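Local coordinates for protein heroin esterase (PDB 1LZL) that probably hydrolyses acetyl esters, heroin among them, as a bacterial esterase of the alpha/beta hydrolase fold, at residues V170-Q184 against Y237-P251. Residues are numbered along the deposited sequence; the frame is centred on the assembly and turned at random.
Sequences VLKARDEGVVPVAFQ and YAAPSRATDLTGLPP
The side chain of Arg174 departs from helix 161-176 with CG anti to the backbone N (chi1 178°) and bends at chi3 (64°), which carries its guanidinium to the backbone oxygens of Asp245 and Thr247. Arg174 NH1 donates to Thr247 O at 2.7 Å and to Asp245 O at 2.8 Å; Arg174 NH2 adds a longer bond to Asp245 O, an end-on grip. Leu249 CD2 lies over one guanidinium face and Asp245 OD2 over the other, the latter a long, purely electrostatic pairing. Arg174 NE and NH2 meet Asp175 OD1 side-on, within 8° of the guanidinium plane, a salt bridge that fixes the group's rotation. The other oxygen, Asp175 OD2, accepts from Tyr237 OH at 2.6 Å through its anti lone pair. An alanine in place of Arg174 would probably leave Asp245 O and Thr247 O without these donors and Asp175 OD1 without its countercharge. Lys172 lays CE over one face of the Tyr237 ring, 3.8 Å from its centroid, with NZ in an off-centre cation-pi position. Leu171 CD1 meets Pro240 CB at 3.8 Å, and Val170 CG1 meets Pro250 CD at 3.3 Å, closer than usual carbon contact. Gln184 N donates to Pro251 O at 2.9 Å, where strand 183-187 runs parallel to strand 252-257. Helix 161-176, following the probable nucleophile elbow, is packed against the loop entering the next parallel strand, as in the alpha/beta hydrolase fold.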
ATOM      1  N   VAL A 170      -9.525  -5.320  -2.354  1.00  9.73           N
ATOM      2  CA  VAL A 170      -9.925  -5.653  -3.733  1.00  9.37           C
ATOM      3  C   VAL A 170     -10.520  -7.049  -3.794  1.00  9.72           C
ATOM      4  O   VAL A 170     -11.547  -7.213  -4.492  1.00 10.97           O
ATOM      5  CB  VAL A 170      -8.729  -5.465  -4.681  1.00  9.74           C
ATOM      6  CG1 VAL A 170      -9.003  -6.101  -6.058  1.00 10.71           C
ATOM      7  CG2 VAL A 170      -8.396  -3.980  -4.819  1.00  9.85           C
ATOM      8  N   LEU A 171     -10.013  -8.016  -3.061  1.00  9.36           N
ATOM      9  CA  LEU A 171     -10.638  -9.329  -2.934  1.00 10.44           C
ATOM     10  C   LEU A 171     -12.048  -9.170  -2.357  1.00 10.68           C
ATOM     11  O   LEU A 171     -13.001  -9.755  -2.898  1.00 11.69           O
ATOM     12  CB  LEU A 171      -9.839 -10.307  -2.068  1.00 11.03           C
ATOM     13  CG  LEU A 171      -8.639 -10.890  -2.827  1.00 10.77           C
ATOM     14  CD1 LEU A 171      -7.608 -11.394  -1.822  1.00 11.80           C
ATOM     15  CD2 LEU A 171      -9.129 -11.998  -3.766  1.00 12.30           C
ATOM     16  N   LYS A 172     -12.173  -8.394  -1.273  1.00 11.31           N
ATOM     17  CA  LYS A 172     -13.463  -8.204  -0.617  1.00 12.10           C
ATOM     18  C   LYS A 172     -14.439  -7.535  -1.553  1.00 11.95           C
ATOM     19  O   LYS A 172     -15.635  -7.938  -1.630  1.00 13.11           O
ATOM     20  CB  LYS A 172     -13.251  -7.380   0.677  1.00 13.35           C
ATOM     21  CG  LYS A 172     -14.577  -7.249   1.446  1.00 16.53           C
ATOM     22  CD  LYS A 172     -14.269  -6.852   2.895  1.00 18.80           C
ATOM     23  CE  LYS A 172     -13.867  -8.122   3.663  1.00 32.52           C
ATOM     24  NZ  LYS A 172     -14.973  -8.672   4.520  1.00 64.87           N
ATOM     25  N   ALA A 173     -14.018  -6.548  -2.328  1.00 11.31           N
ATOM     26  CA  ALA A 173     -14.878  -5.820  -3.277  1.00 13.10           C
ATOM     27  C   ALA A 173     -15.412  -6.767  -4.346  1.00 12.87           C
ATOM     28  O   ALA A 173     -16.617  -6.757  -4.653  1.00 13.33           O
ATOM     29  CB  ALA A 173     -14.150  -4.616  -3.873  1.00 13.29           C
ATOM     30  N   ARG A 174     -14.504  -7.617  -4.859  1.00 11.71           N
ATOM     31  CA  ARG A 174     -14.977  -8.581  -5.849  1.00 12.71           C
ATOM     32  C   ARG A 174     -15.991  -9.527  -5.265  1.00 12.23           C
ATOM     33  O   ARG A 174     -17.063  -9.759  -5.846  1.00 13.44           O
ATOM     34  CB  ARG A 174     -13.761  -9.360  -6.395  1.00 14.60           C
ATOM     35  CG  ARG A 174     -14.194 -10.411  -7.401  1.00 13.96           C
ATOM     36  CD  ARG A 174     -13.183 -11.495  -7.590  1.00 14.42           C
ATOM     37  NE  ARG A 174     -12.982 -12.270  -6.375  1.00 14.21           N
ATOM     38  CZ  ARG A 174     -12.013 -13.192  -6.202  1.00 15.21           C
ATOM     39  NH1 ARG A 174     -11.124 -13.483  -7.161  1.00 17.12           N
ATOM     40  NH2 ARG A 174     -11.956 -13.816  -5.029  1.00 16.61           N
ATOM     41  N   ASP A 175     -15.622 -10.088  -4.099  1.00 12.95           N
ATOM     42  CA  ASP A 175     -16.487 -11.101  -3.489  1.00 14.03           C
ATOM     43  C   ASP A 175     -17.859 -10.574  -3.098  1.00 15.07           C
ATOM     44  O   ASP A 175     -18.855 -11.316  -3.204  1.00 14.73           O
ATOM     45  CB  ASP A 175     -15.790 -11.691  -2.270  1.00 12.78           C
ATOM     46  CG  ASP A 175     -14.609 -12.571  -2.603  1.00 14.65           C
ATOM     47  OD1 ASP A 175     -14.376 -12.873  -3.794  1.00 15.44           O
ATOM     48  OD2 ASP A 175     -13.879 -12.978  -1.670  1.00 16.42           O
ATOM     49  N   GLU A 176     -17.962  -9.321  -2.651  1.00 13.77           N
ATOM     50  CA  GLU A 176     -19.252  -8.799  -2.213  1.00 14.39           C
ATOM     51  C   GLU A 176     -20.081  -8.263  -3.374  1.00 14.70           C
ATOM     52  O   GLU A 176     -21.320  -8.230  -3.212  1.00 19.17           O
ATOM     53  CB  GLU A 176     -19.050  -7.684  -1.182  1.00 16.00           C
ATOM     54  CG  GLU A 176     -18.491  -8.167   0.144  1.00 16.09           C
ATOM     55  CD  GLU A 176     -19.143  -9.408   0.705  1.00 24.32           C
ATOM     56  OE1 GLU A 176     -20.389  -9.592   0.603  1.00 21.93           O
ATOM     57  OE2 GLU A 176     -18.487 -10.300   1.296  1.00 35.56           O
ATOM     58  N   GLY A 177     -19.494  -7.882  -4.491  1.00 15.42           N
ATOM     59  CA  GLY A 177     -20.217  -7.516  -5.688  1.00 16.48           C
ATOM     60  C   GLY A 177     -20.916  -6.186  -5.658  1.00 16.52           C
ATOM     61  O   GLY A 177     -21.814  -5.953  -6.478  1.00 21.34           O
ATOM     62  N   VAL A 178     -20.517  -5.292  -4.758  1.00 14.02           N
ATOM     63  CA  VAL A 178     -21.135  -3.966  -4.662  1.00 13.93           C
ATOM     64  C   VAL A 178     -20.352  -2.919  -5.433  1.00 12.74           C
ATOM     65  O   VAL A 178     -20.858  -2.146  -6.236  1.00 15.71           O
ATOM     66  CB  VAL A 178     -21.315  -3.590  -3.175  1.00 15.53           C
ATOM     67  CG1 VAL A 178     -21.877  -2.174  -3.049  1.00 16.03           C
ATOM     68  CG2 VAL A 178     -22.238  -4.599  -2.500  1.00 17.74           C
ATOM     69  N   VAL A 179     -19.044  -2.860  -5.204  1.00 12.37           N
ATOM     70  CA  VAL A 179     -18.224  -1.781  -5.783  1.00 12.87           C
ATOM     71  C   VAL A 179     -17.333  -2.340  -6.885  1.00 11.29           C
ATOM     72  O   VAL A 179     -16.533  -3.246  -6.550  1.00 14.31           O
ATOM     73  CB  VAL A 179     -17.275  -1.161  -4.733  1.00 13.80           C
ATOM     74  CG1 VAL A 179     -16.449  -0.027  -5.392  1.00 11.65           C
ATOM     75  CG2 VAL A 179     -18.070  -0.684  -3.550  1.00 13.86           C
ATOM     76  N   PRO A 180     -17.419  -1.843  -8.104  1.00 11.53           N
ATOM     77  CA  PRO A 180     -16.516  -2.294  -9.175  1.00 12.22           C
ATOM     78  C   PRO A 180     -15.172  -1.554  -8.995  1.00 14.14           C
ATOM     79  O   PRO A 180     -15.129  -0.331  -8.793  1.00 14.48           O
ATOM     80  CB  PRO A 180     -17.235  -1.860 -10.426  1.00 13.98           C
ATOM     81  CG  PRO A 180     -17.878  -0.560 -10.015  1.00 16.54           C
ATOM     82  CD  PRO A 180     -18.380  -0.801  -8.609  1.00 14.52           C
ATOM     83  N   VAL A 181     -14.068  -2.295  -9.045  1.00 12.27           N
ATOM     84  CA  VAL A 181     -12.726  -1.710  -8.995  1.00 10.97           C
ATOM     85  C   VAL A 181     -12.075  -1.822 -10.384  1.00 10.92           C
ATOM     86  O   VAL A 181     -12.018  -2.952 -10.921  1.00 11.35           O
ATOM     87  CB  VAL A 181     -11.906  -2.391  -7.875  1.00 11.25           C
ATOM     88  CG1 VAL A 181     -10.477  -1.844  -7.938  1.00 10.23           C
ATOM     89  CG2 VAL A 181     -12.514  -2.161  -6.503  1.00 12.22           C
ATOM     90  N   ALA A 182     -11.668  -0.686 -10.945  1.00 10.93           N
ATOM     91  CA  ALA A 182     -11.135  -0.645 -12.314  1.00 11.61           C
ATOM     92  C   ALA A 182      -9.656  -1.049 -12.401  1.00  9.63           C
ATOM     93  O   ALA A 182      -9.196  -1.520 -13.448  1.00 12.37           O
ATOM     94  CB  ALA A 182     -11.291   0.746 -12.906  1.00 10.49           C
ATOM     95  N   PHE A 183      -8.916  -0.844 -11.316  1.00  9.51           N
ATOM     96  CA  PHE A 183      -7.449  -0.999 -11.334  1.00  9.23           C
ATOM     97  C   PHE A 183      -6.933  -1.224  -9.920  1.00  9.27           C
ATOM     98  O   PHE A 183      -7.493  -0.641  -8.973  1.00  9.49           O
ATOM     99  CB  PHE A 183      -6.789   0.222 -11.950  1.00  9.40           C
ATOM    100  CG  PHE A 183      -5.298   0.050 -12.260  1.00  9.71           C
ATOM    101  CD1 PHE A 183      -4.874  -0.835 -13.240  1.00 11.41           C
ATOM    102  CD2 PHE A 183      -4.359   0.784 -11.554  1.00 11.52           C
ATOM    103  CE1 PHE A 183      -3.530  -0.989 -13.572  1.00 12.40           C
ATOM    104  CE2 PHE A 183      -3.014   0.654 -11.878  1.00 13.83           C
ATOM    105  CZ  PHE A 183      -2.597  -0.235 -12.858  1.00 13.53           C
ATOM    106  N   GLN A 184      -5.904  -2.072  -9.813  1.00  9.48           N
ATOM    107  CA  GLN A 184      -5.275  -2.411  -8.537  1.00  9.58           C
ATOM    108  C   GLN A 184      -3.801  -2.086  -8.566  1.00  7.75           C
ATOM    109  O   GLN A 184      -3.115  -2.580  -9.457  1.00  9.04           O
ATOM    110  CB  GLN A 184      -5.536  -3.903  -8.278  1.00  9.40           C
ATOM    111  CG  GLN A 184      -4.825  -4.394  -7.026  1.00 10.01           C
ATOM    112  CD  GLN A 184      -5.164  -5.825  -6.654  1.00  9.17           C
ATOM    113  OE1 GLN A 184      -5.393  -6.095  -5.486  1.00 10.70           O
ATOM    114  NE2 GLN A 184      -5.154  -6.717  -7.653  1.00 11.04           N
ATOM    115  N   TYR A 237      -8.638 -12.039   3.333  1.00 11.70           N
ATOM    116  CA  TYR A 237      -8.585 -10.583   3.293  1.00 10.54           C
ATOM    117  C   TYR A 237      -7.452 -10.042   4.181  1.00 11.57           C
ATOM    118  O   TYR A 237      -7.067  -8.874   3.985  1.00 12.54           O
ATOM    119  CB  TYR A 237      -9.927  -9.986   3.701  1.00 11.18           C
ATOM    120  CG  TYR A 237     -11.081 -10.621   2.947  1.00 12.69           C
ATOM    121  CD1 TYR A 237     -11.163 -10.575   1.577  1.00 11.64           C
ATOM    122  CD2 TYR A 237     -12.107 -11.277   3.606  1.00 14.61           C
ATOM    123  CE1 TYR A 237     -12.194 -11.140   0.866  1.00 11.56           C
ATOM    124  CE2 TYR A 237     -13.157 -11.862   2.920  1.00 16.78           C
ATOM    125  CZ  TYR A 237     -13.215 -11.781   1.546  1.00 13.84           C
ATOM    126  OH  TYR A 237     -14.255 -12.392   0.866  1.00 16.88           O
ATOM    127  N   ALA A 238      -6.961 -10.834   5.123  1.00 10.94           N
ATOM    128  CA  ALA A 238      -5.817 -10.511   5.949  1.00 10.46           C
ATOM    129  C   ALA A 238      -4.532 -10.801   5.176  1.00 10.44           C
ATOM    130  O   ALA A 238      -3.605  -9.986   5.190  1.00 11.54           O
ATOM    131  CB  ALA A 238      -5.826 -11.300   7.263  1.00 12.83           C
ATOM    132  N   ALA A 239      -4.468 -11.990   4.555  1.00 11.05           N
ATOM    133  CA  ALA A 239      -3.258 -12.450   3.870  1.00 10.96           C
ATOM    134  C   ALA A 239      -3.655 -12.902   2.468  1.00 10.61           C
ATOM    135  O   ALA A 239      -3.962 -14.112   2.280  1.00 11.67           O
ATOM    136  CB  ALA A 239      -2.586 -13.601   4.639  1.00 10.81           C
ATOM    137  N   PRO A 240      -3.760 -11.986   1.528  1.00  9.54           N
ATOM    138  CA  PRO A 240      -4.230 -12.303   0.176  1.00 10.89           C
ATOM    139  C   PRO A 240      -3.474 -13.442  -0.483  1.00 11.62           C
ATOM    140  O   PRO A 240      -4.072 -14.128  -1.336  1.00 11.45           O
ATOM    141  CB  PRO A 240      -4.023 -10.967  -0.558  1.00  9.98           C
ATOM    142  CG  PRO A 240      -4.276  -9.942   0.537  1.00  8.77           C
ATOM    143  CD  PRO A 240      -3.586 -10.516   1.740  1.00  8.89           C
ATOM    144  N   SER A 241      -2.207 -13.694  -0.142  1.00 10.78           N
ATOM    145  CA  SER A 241      -1.527 -14.836  -0.758  1.00 12.89           C
ATOM    146  C   SER A 241      -2.242 -16.157  -0.457  1.00 12.72           C
ATOM    147  O   SER A 241      -2.035 -17.113  -1.222  1.00 14.59           O
ATOM    148  CB  SER A 241      -0.094 -14.910  -0.224  1.00 11.89           C
ATOM    149  OG  SER A 241       0.645 -13.735  -0.572  1.00 10.93           O
ATOM    150  N   ARG A 242      -3.018 -16.216   0.619  1.00 11.91           N
ATOM    151  CA  ARG A 242      -3.785 -17.460   0.910  1.00 12.59           C
ATOM    152  C   ARG A 242      -4.989 -17.619   0.019  1.00 14.17           C
ATOM    153  O   ARG A 242      -5.613 -18.710   0.008  1.00 17.69           O
ATOM    154  CB  ARG A 242      -4.179 -17.445   2.385  1.00 14.77           C
ATOM    155  CG  ARG A 242      -2.973 -17.630   3.311  1.00 14.37           C
ATOM    156  CD  ARG A 242      -3.468 -17.588   4.749  1.00 13.66           C
ATOM    157  NE  ARG A 242      -2.443 -17.732   5.772  1.00 13.88           N
ATOM    158  CZ  ARG A 242      -2.283 -18.810   6.540  1.00 19.20           C
ATOM    159  NH1 ARG A 242      -3.069 -19.876   6.384  1.00 24.27           N
ATOM    160  NH2 ARG A 242      -1.339 -18.841   7.459  1.00 17.64           N
ATOM    161  N   ALA A 243      -5.385 -16.618  -0.752  1.00 12.22           N
ATOM    162  CA  ALA A 243      -6.541 -16.873  -1.618  1.00 12.58           C
ATOM    163  C   ALA A 243      -6.243 -17.832  -2.755  1.00 15.18           C
ATOM    164  O   ALA A 243      -5.195 -17.725  -3.362  1.00 20.16           O
ATOM    165  CB  ALA A 243      -6.949 -15.553  -2.261  1.00 14.63           C
ATOM    166  N   THR A 244      -7.159 -18.720  -3.081  1.00 17.57           N
ATOM    167  CA  THR A 244      -6.973 -19.677  -4.153  1.00 19.87           C
ATOM    168  C   THR A 244      -7.673 -19.278  -5.450  1.00 19.96           C
ATOM    169  O   THR A 244      -7.322 -19.768  -6.531  1.00 22.85           O
ATOM    170  CB  THR A 244      -7.500 -21.081  -3.721  1.00 29.03           C
ATOM    171  OG1 THR A 244      -8.858 -20.951  -3.297  1.00 30.79           O
ATOM    172  CG2 THR A 244      -6.662 -21.585  -2.566  1.00 35.93           C
ATOM    173  N   ASP A 245      -8.669 -18.406  -5.416  1.00 16.92           N
ATOM    174  CA  ASP A 245      -9.324 -17.985  -6.645  1.00 15.74           C
ATOM    175  C   ASP A 245      -9.022 -16.500  -6.868  1.00 13.24           C
ATOM    176  O   ASP A 245      -9.569 -15.632  -6.179  1.00 14.27           O
ATOM    177  CB  ASP A 245     -10.821 -18.225  -6.596  1.00 23.88           C
ATOM    178  CG  ASP A 245     -11.559 -17.504  -7.716  1.00 20.05           C
ATOM    179  OD1 ASP A 245     -10.992 -17.397  -8.829  1.00 23.15           O
ATOM    180  OD2 ASP A 245     -12.693 -17.034  -7.477  1.00 31.23           O
ATOM    181  N   LEU A 246      -8.117 -16.244  -7.818  1.00 12.52           N
ATOM    182  CA  LEU A 246      -7.776 -14.877  -8.186  1.00 11.68           C
ATOM    183  C   LEU A 246      -8.449 -14.418  -9.471  1.00 12.43           C
ATOM    184  O   LEU A 246      -8.142 -13.356 -10.004  1.00 12.72           O
ATOM    185  CB  LEU A 246      -6.242 -14.710  -8.303  1.00 14.23           C
ATOM    186  CG  LEU A 246      -5.487 -15.060  -7.017  1.00 13.69           C
ATOM    187  CD1 LEU A 246      -3.979 -14.878  -7.190  1.00 15.64           C
ATOM    188  CD2 LEU A 246      -6.003 -14.204  -5.860  1.00 15.45           C
ATOM    189  N   THR A 247      -9.404 -15.245  -9.995  1.00 13.60           N
ATOM    190  CA  THR A 247     -10.023 -14.772 -11.229  1.00 15.94           C
ATOM    191  C   THR A 247     -10.937 -13.566 -10.989  1.00 16.49           C
ATOM    192  O   THR A 247     -11.465 -13.380  -9.887  1.00 17.66           O
ATOM    193  CB  THR A 247     -10.857 -15.872 -11.935  1.00 14.69           C
ATOM    194  OG1 THR A 247     -11.966 -16.145 -11.074  1.00 16.34           O
ATOM    195  CG2 THR A 247     -10.033 -17.154 -12.142  1.00 14.58           C
ATOM    196  N   GLY A 248     -11.092 -12.793 -12.068  1.00 15.03           N
ATOM    197  CA  GLY A 248     -12.025 -11.669 -12.012  1.00 16.97           C
ATOM    198  C   GLY A 248     -11.545 -10.511 -11.158  1.00 16.81           C
ATOM    199  O   GLY A 248     -12.331  -9.603 -10.910  1.00 20.72           O
ATOM    200  N   LEU A 249     -10.289 -10.483 -10.720  1.00 14.45           N
ATOM    201  CA  LEU A 249      -9.710  -9.315 -10.077  1.00 12.52           C
ATOM    202  C   LEU A 249      -9.332  -8.275 -11.113  1.00 12.44           C
ATOM    203  O   LEU A 249      -9.212  -8.531 -12.323  1.00 14.12           O
ATOM    204  CB  LEU A 249      -8.507  -9.725  -9.200  1.00 10.87           C
ATOM    205  CG  LEU A 249      -8.943 -10.596  -8.009  1.00 10.99           C
ATOM    206  CD1 LEU A 249      -7.724 -11.200  -7.328  1.00 13.63           C
ATOM    207  CD2 LEU A 249      -9.760  -9.802  -6.983  1.00 13.34           C
ATOM    208  N   PRO A 250      -9.161  -6.998 -10.734  1.00 11.79           N
ATOM    209  CA  PRO A 250      -8.899  -5.938 -11.693  1.00 12.03           C
ATOM    210  C   PRO A 250      -7.494  -5.995 -12.308  1.00 10.20           C
ATOM    211  O   PRO A 250      -6.612  -6.566 -11.676  1.00 10.86           O
ATOM    212  CB  PRO A 250      -8.992  -4.652 -10.831  1.00 12.63           C
ATOM    213  CG  PRO A 250      -9.468  -5.043  -9.507  1.00 12.98           C
ATOM    214  CD  PRO A 250      -9.160  -6.499  -9.327  1.00 12.55           C
ATOM    215  N   PRO A 251      -7.290  -5.371 -13.469  1.00 11.33           N
ATOM    216  CA  PRO A 251      -5.913  -5.192 -14.014  1.00 10.31           C
ATOM    217  C   PRO A 251      -5.058  -4.613 -12.892  1.00 10.07           C
ATOM    218  O   PRO A 251      -5.513  -3.769 -12.095  1.00 10.19           O
ATOM    219  CB  PRO A 251      -6.068  -4.207 -15.174  1.00 11.61           C
ATOM    220  CG  PRO A 251      -7.521  -4.302 -15.573  1.00 12.83           C
ATOM    221  CD  PRO A 251      -8.276  -4.717 -14.336  1.00 12.64           C
TER
HETATM  222  O   HOH W   1     -16.126 -10.817   2.215  1.00 28.07           O